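Local structure of ancylostoma secreted protein 2 (Necator americanus, 4NUI) at residues C84-S89 and I101-D106; H148-V153 and A180-G185. The protein is of unknown function but is a secreted hookworm antigen of the CAP family that binds cobalt and other divalent metal ions in its groove. All coordinates share one frame; numbering follows the deposited sequence.

Contact 1: residues C84-S89 and I101-D106. With CO (cobalt (II) ion), chain B.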
ATOM      1  N   CYS A  84       0.787  20.249  -1.252  1.00 10.84           N
ATOM      2  CA  CYS A  84       0.116  20.530   0.009  1.00  9.40           C
ATOM      3  C   CYS A  84      -1.374  20.769  -0.184  1.00 11.81           C
ATOM      4  O   CYS A  84      -1.971  21.626   0.472  1.00 12.60           O
ATOM      5  CB  CYS A  84       0.778  21.709   0.737  1.00 10.09           C
ATOM      6  SG  CYS A  84       2.365  21.239   1.481  1.00 10.28           S
ATOM      7  N   VAL A  85      -1.963  19.998  -1.092  1.00  9.92           N
ATOM      8  CA  VAL A  85      -3.409  19.961  -1.259  1.00  9.94           C
ATOM      9  C   VAL A  85      -3.825  18.504  -1.229  1.00  9.45           C
ATOM     10  O   VAL A  85      -3.323  17.689  -2.005  1.00 10.77           O
ATOM     11  CB  VAL A  85      -3.862  20.619  -2.584  1.00  9.07           C
ATOM     12  CG1 VAL A  85      -5.352  20.444  -2.776  1.00 13.25           C
ATOM     13  CG2 VAL A  85      -3.507  22.104  -2.594  1.00 12.52           C
ATOM     14  N   PHE A  86      -4.719  18.163  -0.310  1.00 10.43           N
ATOM     15  CA  PHE A  86      -5.131  16.773  -0.146  1.00  9.51           C
ATOM     16  C   PHE A  86      -6.032  16.313  -1.288  1.00 10.68           C
ATOM     17  O   PHE A  86      -7.218  16.656  -1.342  1.00 15.56           O
ATOM     18  CB  PHE A  86      -5.828  16.582   1.201  1.00 12.37           C
ATOM     19  CG  PHE A  86      -6.230  15.170   1.484  1.00 10.18           C
ATOM     20  CD1 PHE A  86      -5.332  14.277   2.044  1.00 12.16           C
ATOM     21  CD2 PHE A  86      -7.514  14.730   1.202  1.00 12.38           C
ATOM     22  CE1 PHE A  86      -5.705  12.978   2.308  1.00 12.28           C
ATOM     23  CE2 PHE A  86      -7.891  13.430   1.467  1.00 18.49           C
ATOM     24  CZ  PHE A  86      -6.982  12.551   2.018  1.00 13.53           C
ATOM     25  N   LYS A  87      -5.462  15.552  -2.214  1.00  9.95           N
ATOM     26  CA  LYS A  87      -6.240  14.991  -3.313  1.00 12.06           C
ATOM     27  C   LYS A  87      -5.439  13.988  -4.122  1.00 10.94           C
ATOM     28  O   LYS A  87      -4.207  14.014  -4.135  1.00 11.96           O
ATOM     29  CB  LYS A  87      -6.772  16.093  -4.233  1.00 17.93           C
ATOM     30  CG  LYS A  87      -5.859  16.462  -5.385  1.00 22.79           C
ATOM     31  CD  LYS A  87      -4.871  17.522  -4.992  1.00 21.63           C
ATOM     32  CE  LYS A  87      -4.552  18.461  -6.169  1.00 21.19           C
ATOM     33  NZ  LYS A  87      -3.351  18.040  -6.966  1.00 16.69           N
ATOM     34  N   HIS A  88      -6.151  13.094  -4.797  1.00  9.22           N
ATOM     35  CA  HIS A  88      -5.505  12.169  -5.702  1.00 10.17           C
ATOM     36  C   HIS A  88      -4.965  12.902  -6.912  1.00 13.28           C
ATOM     37  O   HIS A  88      -5.600  13.819  -7.434  1.00 14.93           O
ATOM     38  CB  HIS A  88      -6.475  11.072  -6.129  1.00 11.37           C
ATOM     39  CG  HIS A  88      -6.535   9.928  -5.168  1.00 13.23           C
ATOM     40  ND1 HIS A  88      -5.450   9.112  -4.919  1.00 14.23           N
ATOM     41  CD2 HIS A  88      -7.538   9.476  -4.382  1.00 20.82           C
ATOM     42  CE1 HIS A  88      -5.789   8.197  -4.031  1.00 17.19           C
ATOM     43  NE2 HIS A  88      -7.050   8.394  -3.689  1.00 20.23           N
ATOM     44  N   SER A  89      -3.780  12.499  -7.348  1.00 10.44           N
ATOM     45  CA  SER A  89      -3.230  12.979  -8.599  1.00  8.82           C
ATOM     46  C   SER A  89      -3.993  12.339  -9.764  1.00 11.61           C
ATOM     47  O   SER A  89      -4.652  11.310  -9.597  1.00 12.30           O
ATOM     48  CB  SER A  89      -1.741  12.650  -8.686  1.00  9.77           C
ATOM     49  OG  SER A  89      -1.537  11.254  -8.585  1.00  9.41           O
ATOM     50  N   ILE A 101      -3.399   8.230  -0.489  1.00  7.29           N
ATOM     51  CA  ILE A 101      -3.086   9.493   0.174  1.00  5.42           C
ATOM     52  C   ILE A 101      -3.615   9.515   1.610  1.00  7.41           C
ATOM     53  O   ILE A 101      -4.581   8.827   1.942  1.00  8.59           O
ATOM     54  CB  ILE A 101      -3.630  10.718  -0.608  1.00  7.84           C
ATOM     55  CG1 ILE A 101      -5.154  10.689  -0.662  1.00 10.94           C
ATOM     56  CG2 ILE A 101      -3.046  10.767  -2.010  1.00  8.93           C
ATOM     57  CD1 ILE A 101      -5.742  11.885  -1.401  1.00 13.75           C
ATOM     58  N   PHE A 102      -2.975  10.313   2.457  1.00  5.48           N
ATOM     59  CA  PHE A 102      -3.320  10.394   3.876  1.00  6.88           C
ATOM     60  C   PHE A 102      -2.920  11.757   4.417  1.00  6.63           C
ATOM     61  O   PHE A 102      -1.938  12.338   3.968  1.00  7.27           O
ATOM     62  CB  PHE A 102      -2.575   9.291   4.649  1.00  6.28           C
ATOM     63  CG  PHE A 102      -2.555   9.483   6.147  1.00  8.39           C
ATOM     64  CD1 PHE A 102      -3.543   8.916   6.950  1.00  9.12           C
ATOM     65  CD2 PHE A 102      -1.533  10.193   6.753  1.00  7.56           C
ATOM     66  CE1 PHE A 102      -3.518   9.072   8.323  1.00 10.18           C
ATOM     67  CE2 PHE A 102      -1.507  10.365   8.134  1.00 11.46           C
ATOM     68  CZ  PHE A 102      -2.510   9.801   8.918  1.00  9.34           C
ATOM     69  N   MET A 103      -3.662  12.272   5.390  1.00  7.94           N
ATOM     70  CA  MET A 103      -3.249  13.515   6.041  1.00  7.58           C
ATOM     71  C   MET A 103      -3.488  13.467   7.537  1.00  8.90           C
ATOM     72  O   MET A 103      -4.345  12.715   8.024  1.00  8.48           O
ATOM     73  CB  MET A 103      -3.962  14.731   5.438  1.00 10.38           C
ATOM     74  CG  MET A 103      -5.477  14.638   5.479  1.00 12.44           C
ATOM     75  SD  MET A 103      -6.324  16.128   4.918  1.00 21.50           S
ATOM     76  CE  MET A 103      -5.834  17.282   6.199  1.00 22.85           C
ATOM     77  N   SER A 104      -2.701  14.262   8.254  1.00 10.79           N
ATOM     78  CA  SER A 104      -2.899  14.475   9.682  1.00 10.54           C
ATOM     79  C   SER A 104      -2.840  15.961   9.970  1.00  9.65           C
ATOM     80  O   SER A 104      -2.124  16.697   9.299  1.00  8.79           O
ATOM     81  CB  SER A 104      -1.820  13.763  10.493  1.00  9.44           C
ATOM     82  OG  SER A 104      -1.794  14.262  11.821  1.00 10.56           O
ATOM     83  N   SER A 105      -3.572  16.414  10.981  1.00 10.23           N
ATOM     84  CA  SER A 105      -3.491  17.823  11.360  1.00 14.03           C
ATOM     85  C   SER A 105      -2.164  18.145  12.056  1.00 14.07           C
ATOM     86  O   SER A 105      -1.815  19.312  12.226  1.00 14.46           O
ATOM     87  CB  SER A 105      -4.670  18.211  12.260  1.00 13.38           C
ATOM     88  OG  SER A 105      -4.734  17.369  13.398  1.00 14.63           O
ATOM     89  N   ASP A 106      -1.431  17.109  12.458  1.00 12.16           N
ATOM     90  CA  ASP A 106      -0.139  17.289  13.117  1.00 11.74           C
ATOM     91  C   ASP A 106       0.949  17.556  12.071  1.00 11.29           C
ATOM     92  O   ASP A 106       1.702  16.655  11.705  1.00 10.78           O
ATOM     93  CB  ASP A 106       0.193  16.041  13.941  1.00 12.59           C
ATOM     94  CG  ASP A 106       1.343  16.258  14.916  1.00 14.75           C
ATOM     95  OD1 ASP A 106       1.916  17.361  14.944  1.00 17.50           O
ATOM     96  OD2 ASP A 106       1.676  15.305  15.651  1.00 16.72           O
TER
HETATM   97 CO    CO B 300      -8.468   7.047  -2.414  1.00 25.90          CO
HETATM   98  O   HOH W   1      -8.870   8.641  -0.862  1.00 24.95           O
HETATM   99  O   HOH W   2     -10.260   7.387  -3.895  1.00 28.47           O
HETATM  100  O   HOH W   3      -8.048   5.152  -3.922  1.00 24.25           O

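Contact 2: residues H148-V153 and A180-G185. With CO (cobalt (II) ion), chain B.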
ATOM      1  N   HIS A 148      -7.770   1.824  -0.615  1.00  5.18           N
ATOM      2  CA  HIS A 148      -6.429   2.014  -0.080  1.00  5.39           C
ATOM      3  C   HIS A 148      -5.886   0.669   0.394  1.00  4.52           C
ATOM      4  O   HIS A 148      -4.741   0.310   0.090  1.00  5.00           O
ATOM      5  CB  HIS A 148      -6.413   3.060   1.039  1.00  6.16           C
ATOM      6  CG  HIS A 148      -6.983   4.383   0.634  1.00 10.79           C
ATOM      7  ND1 HIS A 148      -8.264   4.773   0.968  1.00 16.59           N
ATOM      8  CD2 HIS A 148      -6.453   5.402  -0.081  1.00 15.51           C
ATOM      9  CE1 HIS A 148      -8.497   5.978   0.478  1.00 19.68           C
ATOM     10  NE2 HIS A 148      -7.413   6.384  -0.158  1.00 14.60           N
ATOM     11  N   TYR A 149      -6.721  -0.094   1.096  1.00  5.04           N
ATOM     12  CA  TYR A 149      -6.359  -1.452   1.472  1.00  5.84           C
ATOM     13  C   TYR A 149      -6.049  -2.321   0.257  1.00  4.98           C
ATOM     14  O   TYR A 149      -5.009  -2.974   0.209  1.00  4.87           O
ATOM     15  CB  TYR A 149      -7.454  -2.126   2.295  1.00  4.46           C
ATOM     16  CG  TYR A 149      -7.262  -3.619   2.374  1.00  5.04           C
ATOM     17  CD1 TYR A 149      -6.301  -4.166   3.215  1.00  5.39           C
ATOM     18  CD2 TYR A 149      -8.023  -4.486   1.589  1.00  5.29           C
ATOM     19  CE1 TYR A 149      -6.106  -5.537   3.286  1.00  6.32           C
ATOM     20  CE2 TYR A 149      -7.837  -5.855   1.657  1.00  4.54           C
ATOM     21  CZ  TYR A 149      -6.873  -6.372   2.506  1.00  4.54           C
ATOM     22  OH  TYR A 149      -6.669  -7.725   2.583  1.00  5.01           O
ATOM     23  N   THR A 150      -6.947  -2.345  -0.719  1.00  5.22           N
ATOM     24  CA  THR A 150      -6.764  -3.252  -1.853  1.00  4.37           C
ATOM     25  C   THR A 150      -5.488  -2.933  -2.633  1.00  4.94           C
ATOM     26  O   THR A 150      -4.830  -3.833  -3.152  1.00  4.89           O
ATOM     27  CB  THR A 150      -8.004  -3.315  -2.799  1.00  3.85           C
ATOM     28  OG1 THR A 150      -8.260  -2.025  -3.358  1.00  6.75           O
ATOM     29  CG2 THR A 150      -9.240  -3.800  -2.046  1.00  5.97           C
ATOM     30  N   GLN A 151      -5.114  -1.658  -2.691  1.00  4.87           N
ATOM     31  CA  GLN A 151      -3.846  -1.305  -3.318  1.00  4.90           C
ATOM     32  C   GLN A 151      -2.639  -1.763  -2.479  1.00  5.52           C
ATOM     33  O   GLN A 151      -1.642  -2.221  -3.043  1.00  4.47           O
ATOM     34  CB  GLN A 151      -3.779   0.197  -3.635  1.00  5.36           C
ATOM     35  CG  GLN A 151      -2.433   0.651  -4.192  1.00  5.00           C
ATOM     36  CD  GLN A 151      -2.086  -0.002  -5.527  1.00  6.12           C
ATOM     37  OE1 GLN A 151      -1.469  -1.071  -5.577  1.00  7.98           O
ATOM     38  NE2 GLN A 151      -2.464   0.644  -6.607  1.00  3.54           N
ATOM     39  N   MET A 152      -2.713  -1.647  -1.151  1.00  5.51           N
ATOM     40  CA  MET A 152      -1.608  -2.114  -0.309  1.00  4.82           C
ATOM     41  C   MET A 152      -1.350  -3.601  -0.482  1.00  4.75           C
ATOM     42  O   MET A 152      -0.205  -4.029  -0.406  1.00  5.56           O
ATOM     43  CB  MET A 152      -1.841  -1.850   1.181  1.00  3.94           C
ATOM     44  CG  MET A 152      -1.890  -0.414   1.575  1.00  6.64           C
ATOM     45  SD  MET A 152      -1.892  -0.196   3.364  1.00  7.31           S
ATOM     46  CE  MET A 152      -0.292  -0.839   3.809  1.00  6.91           C
ATOM     47  N   VAL A 153      -2.404  -4.392  -0.698  1.00  4.23           N
ATOM     48  CA  VAL A 153      -2.233  -5.851  -0.763  1.00  3.66           C
ATOM     49  C   VAL A 153      -2.410  -6.422  -2.179  1.00  4.71           C
ATOM     50  O   VAL A 153      -2.594  -7.624  -2.364  1.00  6.03           O
ATOM     51  CB  VAL A 153      -3.111  -6.610   0.282  1.00  5.35           C
ATOM     52  CG1 VAL A 153      -2.786  -6.127   1.695  1.00  5.91           C
ATOM     53  CG2 VAL A 153      -4.617  -6.449  -0.014  1.00  5.23           C
ATOM     54  N   ALA A 180       0.327  -0.285 -11.219  1.00  6.28           N
ATOM     55  CA  ALA A 180      -0.915   0.086 -10.559  1.00  6.08           C
ATOM     56  C   ALA A 180      -1.765  -1.115 -10.170  1.00  8.60           C
ATOM     57  O   ALA A 180      -1.895  -2.075 -10.931  1.00  8.46           O
ATOM     58  CB  ALA A 180      -1.723   1.009 -11.463  1.00  6.56           C
ATOM     59  N   GLY A 181      -2.353  -1.045  -8.981  1.00  5.06           N
ATOM     60  CA  GLY A 181      -3.358  -2.017  -8.597  1.00  5.95           C
ATOM     61  C   GLY A 181      -4.732  -1.443  -8.878  1.00  7.14           C
ATOM     62  O   GLY A 181      -4.867  -0.469  -9.624  1.00  8.79           O
ATOM     63  N   ASN A 182      -5.748  -2.056  -8.274  1.00  4.96           N
ATOM     64  CA  ASN A 182      -7.116  -1.591  -8.381  1.00  5.71           C
ATOM     65  C   ASN A 182      -7.570  -1.526  -9.824  1.00  8.57           C
ATOM     66  O   ASN A 182      -8.271  -0.591 -10.227  1.00  9.95           O
ATOM     67  CB  ASN A 182      -7.296  -0.250  -7.668  1.00  7.56           C
ATOM     68  CG  ASN A 182      -7.208  -0.387  -6.151  1.00  7.46           C
ATOM     69  OD1 ASN A 182      -7.068  -1.496  -5.633  1.00  9.08           O
ATOM     70  ND2 ASN A 182      -7.287   0.729  -5.438  1.00  6.50           N
ATOM     71  N   MET A 183      -7.171  -2.536 -10.592  1.00  7.68           N
ATOM     72  CA  MET A 183      -7.652  -2.708 -11.964  1.00  9.38           C
ATOM     73  C   MET A 183      -9.008  -3.406 -11.950  1.00  9.50           C
ATOM     74  O   MET A 183      -9.132  -4.512 -11.438  1.00 10.83           O
ATOM     75  CB  MET A 183      -6.638  -3.509 -12.786  1.00 11.42           C
ATOM     76  CG  MET A 183      -5.227  -2.926 -12.755  1.00 12.39           C
ATOM     77  SD  MET A 183      -5.124  -1.189 -13.255  1.00 24.69           S
ATOM     78  CE  MET A 183      -5.811  -1.278 -14.906  1.00 22.88           C
ATOM     79  N   MET A 184     -10.020  -2.751 -12.506  1.00  8.92           N
ATOM     80  CA  MET A 184     -11.381  -3.276 -12.461  1.00  9.66           C
ATOM     81  C   MET A 184     -11.440  -4.662 -13.077  1.00  8.25           C
ATOM     82  O   MET A 184     -10.824  -4.911 -14.118  1.00 10.89           O
ATOM     83  CB  MET A 184     -12.333  -2.346 -13.213  1.00 14.11           C
ATOM     84  CG  MET A 184     -12.374  -0.941 -12.662  1.00 16.51           C
ATOM     85  SD  MET A 184     -12.939  -0.937 -10.951  1.00 26.29           S
ATOM     86  CE  MET A 184     -14.553  -1.677 -11.170  1.00 18.66           C
ATOM     87  N   GLY A 185     -12.181  -5.559 -12.434  1.00  9.25           N
ATOM     88  CA  GLY A 185     -12.385  -6.902 -12.945  1.00 10.41           C
ATOM     89  C   GLY A 185     -11.288  -7.906 -12.629  1.00 11.26           C
ATOM     90  O   GLY A 185     -11.455  -9.101 -12.865  1.00 11.42           O
TER
HETATM   91 CO    CO B 300      -8.468   7.047  -2.414  1.00 25.90          CO
HETATM   92  O   HOH W   1      -8.870   8.641  -0.862  1.00 24.95           O
HETATM   93  O   HOH W   2     -10.260   7.387  -3.895  1.00 28.47           O
HETATM   94  O   HOH W   3      -8.048   5.152  -3.922  1.00 24.25           O

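Contact 1: residues C84-S89 and I101-D106
Ile101 and Phe86 carry most of this contact, Ile101 reaching out from edge strand 98-104 of the CAP fold and Phe86 pointing toward it from the loop that follows helix 71-81. The methyl CD1 of Ile101 stands over the face of the Phe86 ring, 3.8 Å from its centroid and displaced toward the rim near CZ, in a CH-pi contact. The same methyl serves a second aromatic group: it lies almost squarely over the middle of the His88 imidazole, 4.2 Å from that centroid and 8° off the ring normal. One aliphatic carbon thus seats two rings. With chi2 extended (179°), Ile101 carries CD1 out to the loop backbone, 3.5 Å from Lys87 C.

The opposite face of Phe86 is taken by Met103, whose SD lies 3.9 Å from the ring centroid, a Met-aromatic contact. Just before it, Met103 CG touches Phe86 CD1 at 3.5 Å, and the two side chains run across each other at roughly a right angle. The aromatic ring is therefore gripped between two residues of one strand, two positions apart, while the Phe102 backbone meets its edge. The loop runs antiparallel to the strand without pairing with it.

His88 links the packing to the metal: its NE2 binds the cobalt ion at 2.3 Å, beside three waters and His148, while Glu99 takes a hydrogen bond from ND1. What joins the segments is dispersion and weak CH-pi and sulfur-aromatic attraction. The imidazole is thus fixed at three places, by Ile101 CD1 over one face, by the hydrogen bond from ND1 to Glu99 and by the cobalt ion on NE2, which together probably limit its rotation.

Contact 2: residues H148-V153 and A180-G185
Thr150 OG1 donates a short hydrogen bond, 2.6 Å, to Asn182 OD1 and so ties helix 147-152 of the CAP fold to the loop that leaves strand 171-178. The hydroxyl meets the amide oxygen at a C=O...donor angle of 120°, but it stands 31° out of the carbonyl plane. Thr150 CB lies 3.5 Å from the same Asn182 oxygen, OD1, and the two side chains meet at about a right angle. The other end of the amide is held as well, since Asn182 ND2 bonds to Gly147 O, the carbonyl of the residue before this helical segment. With one anchor on its oxygen and one on its nitrogen, the asparagine amide is fixed in rotation against the helix. Its own backbone is in the left-handed region, with positive phi and psi, which turns the chain as it passes the helix.

Alongside, the backbones approach closely: the CA atoms of Gln151 and Gly181 are 5.3 Å apart. The Gln151 side chain bends at chi2 (63°) and folds over the Gly181 backbone, at a position that bears no side chain, while its CB packs 4.0 Å from Asn182 ND2.

About one turn earlier, the side chain of His148 leaves the helix away from 180-185 and binds the cobalt ion. Its ring is held by Glu125, which accepts a hydrogen bond from ND1 and another from Tyr149 N. Paired histidines and acidic residues of this kind are a hallmark of the CAP cavity. The contact, largely buried, joins the loop after strand 171-178 to the same short helix that presents this ligand. His148 NE2 itself lies 2.6 Å from the metal, and water 1 lies at the ring edge, in the imidazole plane.

Overall arrangement
After helix 28-46 and strand 64-69, the chain leaves helix 71-81, runs through 84-89 and returns along strand 98-104, so contact 1 closes a short loop at the edge of the sheet. Helices 111-123, 125-129 and 139-142 follow before contact 2 opens at helix 147-152; its larger loop contains strands 159-166 and 171-178 and closes at 180-185. The two loops lie in series, neither nested nor crossed, with centres about 19 Å apart. They are nevertheless joined twice: strand 171-178, inside the second loop, pairs with strand 98-104 of the first, and the cobalt ion is bound by His88 of contact 1 and His148 of contact 2, with three waters completing its shell.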